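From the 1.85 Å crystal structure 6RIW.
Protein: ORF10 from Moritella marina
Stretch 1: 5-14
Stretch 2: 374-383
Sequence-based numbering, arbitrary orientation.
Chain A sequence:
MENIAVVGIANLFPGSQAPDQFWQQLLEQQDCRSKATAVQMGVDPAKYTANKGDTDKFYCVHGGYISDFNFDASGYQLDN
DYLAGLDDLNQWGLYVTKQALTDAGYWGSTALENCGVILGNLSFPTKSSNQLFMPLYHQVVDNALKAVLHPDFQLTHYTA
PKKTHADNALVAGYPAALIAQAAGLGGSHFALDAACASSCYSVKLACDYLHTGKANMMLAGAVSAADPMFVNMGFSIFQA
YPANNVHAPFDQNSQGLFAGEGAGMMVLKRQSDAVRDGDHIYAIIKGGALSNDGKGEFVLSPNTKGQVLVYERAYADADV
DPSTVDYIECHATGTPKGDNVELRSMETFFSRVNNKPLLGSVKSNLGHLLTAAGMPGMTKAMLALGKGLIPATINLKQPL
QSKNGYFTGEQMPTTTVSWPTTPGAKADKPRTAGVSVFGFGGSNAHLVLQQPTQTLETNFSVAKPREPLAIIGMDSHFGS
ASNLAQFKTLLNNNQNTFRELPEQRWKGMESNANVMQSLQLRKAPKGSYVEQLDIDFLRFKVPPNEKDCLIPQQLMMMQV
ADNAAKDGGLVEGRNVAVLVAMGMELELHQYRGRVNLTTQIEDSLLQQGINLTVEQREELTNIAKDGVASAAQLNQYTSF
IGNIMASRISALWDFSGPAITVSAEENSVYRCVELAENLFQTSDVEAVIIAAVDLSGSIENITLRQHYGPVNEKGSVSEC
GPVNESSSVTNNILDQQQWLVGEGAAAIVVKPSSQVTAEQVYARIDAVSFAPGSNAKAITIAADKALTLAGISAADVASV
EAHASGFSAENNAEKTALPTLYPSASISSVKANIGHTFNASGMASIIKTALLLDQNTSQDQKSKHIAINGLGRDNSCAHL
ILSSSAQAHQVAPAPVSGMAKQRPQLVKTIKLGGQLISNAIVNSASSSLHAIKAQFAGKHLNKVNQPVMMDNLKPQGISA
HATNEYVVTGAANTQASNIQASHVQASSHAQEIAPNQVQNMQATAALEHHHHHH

Stretch 1 5-14: AVVGIANLFP
Stretch 2 (374-383) GMPGMTKAML

A helix laid across a β-strand packs well when side chains from both fill the space between them; where the strand departs from regular geometry, the inward positions need not alternate. The pairing of residues 5-14 with residues 374-383 in ORF10 from Moritella marina illustrates the principle: Val6, Ile9 and Phe13 point toward the helix and meet Met382, Thr379 and Pro376. The partners lie at least 362 residues apart in sequence, and no direct hydrogen bond joins them.

The strand runs from Ala5 through Leu12, entered from earlier in the chain, and gives way to a non-strand segment at Phe13 and Pro14. Most of it is extended, with Ile9, Ala10 and Asn11 near phi/psi -145/150, but Val7 (-115/1) departs sharply from that pattern. The helix spans all of 374-383 and continues beyond it, with regular i to i-4 hydrogen bonds, from Met378 N to Gly374 O (2.8 Å) through Leu383 N to Thr379 O (2.9 Å). The two axes approach to 9.6 Å and their directions differ by 134°, so the segments run roughly opposite but obliquely. The register follows: Val6 CA lies 8.7 Å from Met382 CA, Ile9 CA 7.6 Å from Thr379 CA, and Phe13 CA 7.6 Å from Pro376 CA. As the strand advances, the helix is read backwards.

At the Val6 end, the projecting shape is the long side chain of Met382 (chi1 m, chi2 t, chi3 t). Its sulfur sits in the angle formed by two branched residues: Met382 SD is 3.8 Å from Val6 CG2 and 4.1 Å from Ile9 CD1. Val6 adopts t; Ile9 takes m, then t, and its extended arm reaches the thioether. A flexible, polarizable sulfur suits such a hollow, since it can fill the space without demanding a polar partner.

In the middle, Ile9 also meets Thr379, with Ile9 CG2 3.9 Å from Thr379 OG1. Thr379 (chi1 m) turns its hydroxyl back onto its own helix, where OG1 donates to Met375 O at 2.8 Å. Thr379 OG1 in turn accepts a hydrogen bond from a water at 2.9 Å, and that water also donates to Ala10 O at 2.8 Å. The bridge links a helix side chain to the strand backbone without any direct hydrogen bond between them.

The broadest bump is Phe13, which has 80 Å² covered by the helix. With chi1 m and chi2 near -20°, its ring pushes into the start of the helix, bringing Phe13 CZ to 3.4 Å from Pro376 N and 3.8 Å from Met375 C. Pro376 (C-gamma endo) covers one face: its CB stands 3.9 Å from the Phe13 ring centroid, 28° off the normal, a CH-pi contact in which a C-H group meets the aromatic cloud. Thr379 OG1 lies at the ring edge, 4.3 Å from Phe13 CZ. Met375, folded with all three chi angles m, adds an apolar contact between its CB and Phe13 CE1 at 4.1 Å.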

# COMPACT_ATOMS: atom_id res chain seq x y z
N ALA A 5 16.65 15.33 -13.84
CA ALA A 5 16.40 16.67 -13.34
C ALA A 5 15.07 16.70 -12.60
O ALA A 5 14.07 16.17 -13.10
CB ALA A 5 16.37 17.69 -14.48
N VAL A 6 15.07 17.30 -11.41
CA VAL A 6 13.85 17.67 -10.71
C VAL A 6 13.40 19.04 -11.21
O VAL A 6 14.10 20.04 -11.02
CB VAL A 6 14.07 17.70 -9.19
CG1 VAL A 6 12.73 17.96 -8.46
CG2 VAL A 6 14.74 16.41 -8.73
N VAL A 7 12.24 19.09 -11.86
CA VAL A 7 11.79 20.32 -12.51
C VAL A 7 10.54 20.90 -11.87
O VAL A 7 10.06 21.95 -12.33
CB VAL A 7 11.59 20.11 -14.02
CG1 VAL A 7 12.88 19.60 -14.65
CG2 VAL A 7 10.43 19.12 -14.30
N GLY A 8 10.01 20.28 -10.82
CA GLY A 8 8.86 20.82 -10.14
C GLY A 8 8.73 20.16 -8.78
O GLY A 8 9.06 18.98 -8.65
N ILE A 9 8.30 20.91 -7.76
CA ILE A 9 8.20 20.38 -6.40
C ILE A 9 6.95 20.95 -5.75
O ILE A 9 6.60 22.12 -5.98
CB ILE A 9 9.43 20.75 -5.53
CG1 ILE A 9 10.74 20.35 -6.21
CG2 ILE A 9 9.34 20.12 -4.14
CD1 ILE A 9 11.97 20.50 -5.33
N ALA A 10 6.29 20.14 -4.92
CA ALA A 10 5.19 20.65 -4.12
C ALA A 10 5.13 19.90 -2.80
O ALA A 10 5.57 18.75 -2.70
CB ALA A 10 3.86 20.56 -4.87
N ASN A 11 4.55 20.54 -1.79
CA ASN A 11 4.44 19.91 -0.49
C ASN A 11 3.17 20.33 0.22
O ASN A 11 2.68 21.46 0.06
CB ASN A 11 5.62 20.25 0.40
CG ASN A 11 5.71 21.75 0.67
OD1 ASN A 11 5.96 22.52 -0.26
ND2 ASN A 11 5.48 22.17 1.92
N LEU A 12 2.65 19.42 1.04
CA LEU A 12 1.65 19.74 2.06
C LEU A 12 2.17 19.06 3.31
O LEU A 12 1.98 17.85 3.50
CB LEU A 12 0.25 19.26 1.68
CG LEU A 12 -0.87 19.60 2.65
CD1 LEU A 12 -0.97 21.12 2.83
CD2 LEU A 12 -2.18 19.02 2.11
N PHE A 13 2.87 19.83 4.14
CA PHE A 13 3.54 19.35 5.33
C PHE A 13 2.91 19.99 6.56
O PHE A 13 2.24 21.02 6.45
CB PHE A 13 5.03 19.72 5.32
CG PHE A 13 5.83 19.10 4.21
CD1 PHE A 13 5.38 17.96 3.54
CD2 PHE A 13 7.05 19.65 3.85
CE1 PHE A 13 6.13 17.39 2.51
CE2 PHE A 13 7.82 19.10 2.83
CZ PHE A 13 7.36 17.95 2.16
N PRO A 14 3.09 19.40 7.75
CA PRO A 14 2.66 20.11 8.96
C PRO A 14 3.26 21.51 8.95
O PRO A 14 4.48 21.66 8.80
CB PRO A 14 3.22 19.25 10.10
CG PRO A 14 3.34 17.85 9.50
CD PRO A 14 3.67 18.07 8.04
N GLY A 374 10.14 10.73 3.37
CA GLY A 374 11.22 11.15 2.50
C GLY A 374 10.94 12.45 1.76
O GLY A 374 11.88 13.11 1.32
N MET A 375 9.66 12.83 1.61
CA MET A 375 9.37 14.04 0.84
C MET A 375 9.97 15.29 1.46
O MET A 375 10.69 16.02 0.76
CB MET A 375 7.85 14.17 0.62
CG MET A 375 7.20 13.16 -0.38
SD MET A 375 8.15 12.68 -1.82
CE MET A 375 8.05 14.15 -2.80
N PRO A 376 9.73 15.62 2.74
CA PRO A 376 10.41 16.82 3.29
C PRO A 376 11.93 16.68 3.33
O PRO A 376 12.63 17.69 3.17
CB PRO A 376 9.82 16.95 4.71
CG PRO A 376 9.31 15.59 5.05
CD PRO A 376 8.84 15.00 3.74
N GLY A 377 12.44 15.47 3.55
CA GLY A 377 13.88 15.28 3.51
C GLY A 377 14.48 15.61 2.16
O GLY A 377 15.44 16.39 2.06
N MET A 378 13.90 15.05 1.09
CA MET A 378 14.40 15.34 -0.25
C MET A 378 14.19 16.80 -0.61
O MET A 378 15.03 17.41 -1.28
CB MET A 378 13.73 14.44 -1.29
CG MET A 378 14.11 12.97 -1.19
SD MET A 378 13.41 11.98 -2.54
CE MET A 378 11.69 11.84 -1.98
N THR A 379 13.06 17.38 -0.20
CA THR A 379 12.81 18.78 -0.51
C THR A 379 13.84 19.68 0.17
O THR A 379 14.41 20.58 -0.46
CB THR A 379 11.37 19.16 -0.12
OG1 THR A 379 10.44 18.30 -0.82
CG2 THR A 379 11.07 20.62 -0.48
N LYS A 380 14.11 19.42 1.46
CA LYS A 380 15.13 20.16 2.19
C LYS A 380 16.49 20.06 1.50
O LYS A 380 17.18 21.07 1.32
CB LYS A 380 15.22 19.62 3.62
CG LYS A 380 16.32 20.25 4.49
CD LYS A 380 16.23 19.74 5.93
CE LYS A 380 17.52 19.98 6.70
NZ LYS A 380 17.57 19.12 7.94
N ALA A 381 16.88 18.85 1.10
CA ALA A 381 18.20 18.68 0.49
C ALA A 381 18.28 19.36 -0.87
O ALA A 381 19.29 20.02 -1.18
CB ALA A 381 18.53 17.19 0.37
N MET A 382 17.24 19.23 -1.70
CA MET A 382 17.28 19.87 -3.01
C MET A 382 17.27 21.39 -2.90
O MET A 382 17.93 22.07 -3.69
CB MET A 382 16.11 19.41 -3.88
CG MET A 382 16.19 17.95 -4.24
SD MET A 382 14.68 17.40 -5.06
CE MET A 382 14.91 15.61 -4.89
N LEU A 383 16.51 21.94 -1.95
CA LEU A 383 16.53 23.39 -1.78
C LEU A 383 17.86 23.85 -1.20
O LEU A 383 18.37 24.92 -1.57
CB LEU A 383 15.37 23.85 -0.89
CG LEU A 383 13.98 23.77 -1.55
CD1 LEU A 383 12.87 24.19 -0.59
CD2 LEU A 383 13.92 24.57 -2.85
O HOH W 1 7.76 17.42 -1.55